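Local coordinates for protein ketosynthase (Streptomyces sp. MSC090213JE08, PDB 6KXD) that probably catalyses the decarboxylative condensation of malonyl-ACP with an acyl-ACP to elongate the chain in a highly reducing type II polyketide synthase, at residues I298-T303 and K310-A315; N390-S393 and N399-L402. One frame throughout, in Å; residues are numbered along the deposited sequence.

Interaction 1: residues I298-T303 and K310-A315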
loop_
_atom_site.group_PDB
_atom_site.type_symbol
_atom_site.label_atom_id
_atom_site.label_comp_id
_atom_site.label_asym_id
_atom_site.label_seq_id
_atom_site.Cartn_x
_atom_site.Cartn_y
_atom_site.Cartn_z
ATOM N N ILE A 298 -19.895 9.417 -12.974
ATOM C CA ILE A 298 -18.617 9.378 -12.328
ATOM C C ILE A 298 -18.868 9.579 -10.849
ATOM O O ILE A 298 -19.546 10.548 -10.456
ATOM C CB ILE A 298 -17.697 10.468 -12.900
ATOM C CG1 ILE A 298 -17.503 10.279 -14.400
ATOM C CG2 ILE A 298 -16.385 10.526 -12.116
ATOM C CD1 ILE A 298 -17.005 11.505 -15.138
ATOM N N SER A 299 -18.341 8.656 -10.040
ATOM C CA SER A 299 -18.133 8.867 -8.625
ATOM C C SER A 299 -16.769 9.560 -8.478
ATOM O O SER A 299 -15.700 8.936 -8.672
ATOM C CB SER A 299 -18.170 7.564 -7.849
ATOM O OG SER A 299 -17.714 7.763 -6.515
ATOM N N ALA A 300 -16.822 10.859 -8.214
ATOM C CA ALA A 300 -15.693 11.738 -8.214
ATOM C C ALA A 300 -14.857 11.508 -6.957
ATOM O O ALA A 300 -15.386 11.100 -5.947
ATOM C CB ALA A 300 -16.146 13.166 -8.295
ATOM N N HIS A 301 -13.555 11.774 -7.062
ATOM C CA HIS A 301 -12.695 11.881 -5.899
ATOM C C HIS A 301 -13.259 12.973 -4.993
ATOM O O HIS A 301 -13.367 12.820 -3.764
ATOM C CB HIS A 301 -11.252 12.174 -6.301
ATOM C CG HIS A 301 -10.346 12.339 -5.125
ATOM N ND1 HIS A 301 -10.183 11.358 -4.161
ATOM C CD2 HIS A 301 -9.526 13.345 -4.782
ATOM C CE1 HIS A 301 -9.335 11.813 -3.260
ATOM N NE2 HIS A 301 -8.912 13.004 -3.632
ATOM N N GLY A 302 -13.637 14.086 -5.626
ATOM C CA GLY A 302 -14.535 15.122 -5.022
ATOM C C GLY A 302 -14.445 15.242 -3.520
ATOM O O GLY A 302 -15.382 14.869 -2.809
ATOM N N THR A 303 -13.330 15.791 -3.047
ATOM C CA THR A 303 -13.047 15.952 -1.649
ATOM C C THR A 303 -13.713 17.214 -1.054
ATOM O O THR A 303 -13.891 17.301 0.155
ATOM C CB THR A 303 -11.544 16.062 -1.442
ATOM O OG1 THR A 303 -11.133 17.175 -2.235
ATOM C CG2 THR A 303 -10.827 14.784 -1.834
ATOM N N LYS A 310 -11.784 21.711 -8.702
ATOM C CA LYS A 310 -11.639 22.433 -9.982
ATOM C C LYS A 310 -10.716 21.622 -10.898
ATOM O O LYS A 310 -11.002 21.424 -12.080
ATOM C CB LYS A 310 -11.223 23.892 -9.788
ATOM C CG LYS A 310 -9.895 24.134 -9.092
ATOM C CD LYS A 310 -9.293 25.520 -9.339
ATOM C CE LYS A 310 -7.805 25.560 -9.026
ATOM N NZ LYS A 310 -7.314 26.945 -8.825
ATOM N N THR A 311 -9.672 21.017 -10.325
ATOM C CA THR A 311 -8.759 20.151 -11.151
ATOM C C THR A 311 -9.466 18.891 -11.667
ATOM O O THR A 311 -9.385 18.479 -12.837
ATOM C CB THR A 311 -7.501 19.813 -10.351
ATOM O OG1 THR A 311 -6.976 21.041 -9.890
ATOM C CG2 THR A 311 -6.472 19.098 -11.190
ATOM N N GLU A 312 -10.163 18.191 -10.775
ATOM C CA GLU A 312 -10.784 16.986 -11.181
ATOM C C GLU A 312 -11.860 17.237 -12.258
ATOM O O GLU A 312 -12.008 16.493 -13.194
ATOM C CB GLU A 312 -11.412 16.335 -9.968
ATOM C CG GLU A 312 -11.941 14.997 -10.321
ATOM C CD GLU A 312 -12.422 14.147 -9.165
ATOM O OE1 GLU A 312 -12.621 12.951 -9.409
ATOM O OE2 GLU A 312 -12.603 14.684 -8.060
ATOM N N SER A 313 -12.636 18.310 -12.070
ATOM C CA SER A 313 -13.623 18.709 -13.028
ATOM C C SER A 313 -12.962 18.932 -14.401
ATOM O O SER A 313 -13.456 18.476 -15.409
ATOM C CB SER A 313 -14.312 19.965 -12.565
ATOM O OG SER A 313 -15.236 20.348 -13.540
ATOM N N ALA A 314 -11.852 19.662 -14.383
ATOM C CA ALA A 314 -11.133 19.997 -15.603
ATOM C C ALA A 314 -10.698 18.706 -16.301
ATOM O O ALA A 314 -10.746 18.622 -17.500
ATOM C CB ALA A 314 -9.957 20.889 -15.289
ATOM N N ALA A 315 -10.273 17.689 -15.521
ATOM C CA ALA A 315 -9.772 16.472 -16.099
ATOM C C ALA A 315 -10.912 15.699 -16.741
ATOM O O ALA A 315 -10.756 15.061 -17.805
ATOM C CB ALA A 315 -9.076 15.652 -15.028
#
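Glu312 reaches out from its helix and closes its carboxylate on two successive backbone N-H groups, of His301 and Gly302, just past strand 297-299. Glu312 OE1 accepts from His301 N at 2.8 Å, with a bend of 153° at the hydrogen, while Glu312 OE2 accepts from Gly302 N at 2.7 Å in a nearly straight bond (172°). Each oxygen uses its syn lone pair, the one facing the other oxygen, so the fork fixes the rotation of the carboxylate. Glutamate suits the task because an extended chain, with CG trans to N (chi1 -174°), spans the 7.4 Å between the CA atoms of Gly302 and Glu312. The packing around this head is close: His301 CB lies 3.3 Å from Glu312 OE2, and Ala300 CB, small enough to lie beside the carboxylate, is 3.7 Å from Glu312 OE1. Asn391 and Asn308 bring OE1 and OE2, respectively, a second N-H donor.

The two segments belong to a beta-alpha-beta unit, in which strand 297-299 runs through a loop into helix 306-320 and on to the parallel strand 326-328. The loop carries the His-Gly-Thr-Gly-Thr signature of beta-ketoacyl synthases, and the contact of His301 with Cys170 is consistent with the Cys-His-His active site of relatives. Gly302 fits the turn through its positive phi, and Thr303 CG2 lies 3.1 Å above the plane of the His301 ring, offset toward its rim. The helix is looser on its other flank, where Lys310 extends into solvent and the partly exposed Thr311 and Ala314 pack on Arg274.

Interaction 2: residues N390-S393 and N399-L402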
loop_
_atom_site.group_PDB
_atom_site.type_symbol
_atom_site.label_atom_id
_atom_site.label_comp_id
_atom_site.label_asym_id
_atom_site.label_seq_id
_atom_site.Cartn_x
_atom_site.Cartn_y
_atom_site.Cartn_z
ATOM N N ASN A 390 -15.362 5.241 -10.926
ATOM C CA ASN A 390 -15.038 5.687 -9.609
ATOM C C ASN A 390 -13.610 6.217 -9.605
ATOM O O ASN A 390 -12.676 5.444 -9.778
ATOM C CB ASN A 390 -15.148 4.525 -8.624
ATOM C CG ASN A 390 -14.926 4.906 -7.180
ATOM O OD1 ASN A 390 -15.549 5.856 -6.681
ATOM N ND2 ASN A 390 -14.082 4.137 -6.493
ATOM N N ASN A 391 -13.482 7.518 -9.341
ATOM C CA ASN A 391 -12.271 8.222 -9.363
ATOM C C ASN A 391 -11.648 8.248 -7.976
ATOM O O ASN A 391 -12.312 8.276 -6.936
ATOM C CB ASN A 391 -12.414 9.688 -9.760
ATOM C CG ASN A 391 -12.733 9.901 -11.223
ATOM O OD1 ASN A 391 -12.864 8.961 -12.000
ATOM N ND2 ASN A 391 -12.849 11.161 -11.601
ATOM N N SER A 392 -10.320 8.353 -7.987
ATOM C CA SER A 392 -9.622 8.559 -6.783
ATOM C C SER A 392 -8.256 9.110 -7.148
ATOM O O SER A 392 -7.689 8.734 -8.171
ATOM C CB SER A 392 -9.538 7.299 -5.966
ATOM O OG SER A 392 -8.554 6.431 -6.514
ATOM N N SER A 393 -7.826 10.079 -6.344
ATOM C CA SER A 393 -6.570 10.732 -6.465
ATOM C C SER A 393 -6.024 10.802 -5.054
ATOM O O SER A 393 -6.796 10.735 -4.099
ATOM C CB SER A 393 -6.680 12.103 -7.080
ATOM O OG SER A 393 -7.136 11.990 -8.412
ATOM N N ASN A 399 -3.085 8.372 -8.922
ATOM C CA ASN A 399 -4.446 8.324 -9.364
ATOM C C ASN A 399 -4.816 6.894 -9.718
ATOM O O ASN A 399 -4.033 6.167 -10.358
ATOM C CB ASN A 399 -4.695 9.203 -10.589
ATOM C CG ASN A 399 -4.208 10.613 -10.405
ATOM O OD1 ASN A 399 -4.753 11.378 -9.603
ATOM N ND2 ASN A 399 -3.158 10.967 -11.148
ATOM N N ALA A 400 -6.032 6.509 -9.336
ATOM C CA ALA A 400 -6.617 5.259 -9.684
ATOM C C ALA A 400 -8.106 5.478 -9.991
ATOM O O ALA A 400 -8.831 6.031 -9.192
ATOM C CB ALA A 400 -6.474 4.262 -8.565
ATOM N N VAL A 401 -8.518 4.955 -11.131
ATOM C CA VAL A 401 -9.878 5.067 -11.626
ATOM C C VAL A 401 -10.378 3.662 -11.916
ATOM O O VAL A 401 -9.685 2.868 -12.570
ATOM C CB VAL A 401 -9.908 5.962 -12.877
ATOM C CG1 VAL A 401 -11.324 6.050 -13.412
ATOM C CG2 VAL A 401 -9.317 7.323 -12.571
ATOM N N LEU A 402 -11.547 3.333 -11.359
ATOM C CA LEU A 402 -12.143 2.044 -11.455
ATOM C C LEU A 402 -13.462 2.154 -12.223
ATOM O O LEU A 402 -14.209 3.100 -11.984
ATOM C CB LEU A 402 -12.385 1.554 -10.033
ATOM C CG LEU A 402 -13.193 0.274 -9.862
ATOM C CD1 LEU A 402 -12.367 -0.929 -10.268
ATOM C CD2 LEU A 402 -13.680 0.146 -8.422
#
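Asn390 and Leu402 form a hydrogen-bonded antiparallel pair, with Asn390 N to Leu402 O at 2.7 Å and Leu402 N to Asn390 O at 2.9 Å. Farther along, Ala400 N reaches Ser392 O at 3.0 Å. Side chains supplement this backbone ladder. Ser392 OG turns across to the partner strand (chi1 77°, between its own N and carbonyl carbon) and donates to Ala400 O at 2.7 Å, in the carbonyl plane on a lone pair; a short hydroxyl suits this spot, with the methyl carbon CB of Ala400 3.6 Å from Ser392 OG. On the other face, Ser393 OG gives its hydrogen to Asn399 OD1, also at 2.7 Å and tilted 17° from the amide's plane. Asn391 and Val401 lie side by side, OD1 of the asparagine 3.6 Å from CG1 of the valine.

The second shell holds the amides in place. Asn399 ND2 is bonded to Asp265 and Ser263, leaving Asn399 OD1 to face Ser393. Asn391 takes a hydrogen bond from Gln389 on OD1, while its amide N-H is used on the neighbouring helix 306-320. Asn390 accepts from Ser299 OG and donates to Asn174 and Ser342, an arrangement that uses both ends of a buried amide. Asn174 also donates to Ala400 O. Beyond these, helices 172-185 and 341-355 cover the face of Asn390, Ser392, Ala400 and Leu402, whereas helix 274-288 packs on Ser393, Asn399 and Val401. A beta hairpin sandwiched in this way between helical layers is the C-terminal element of the layered alpha-beta thiolase fold.

Overall arrangement
The centres of the two interactions lie 10 Å apart, on the same side of the chain's centre, and one sheet serves both: strand 297-299 of interaction 1 runs parallel to strand 387-394 of interaction 2. They come in series along the chain, the strand-loop-helix contact closing well before the hairpin begins. Asn391 is the main bridge, its backbone N 2.7 Å from Ser299 O, a probable hydrogen bond. His301 CE1 also packs on Ser393 O. The histidine loop is thus held between its own helix and the C-terminal hairpin, which probably helps to define the active site of the ketosynthase.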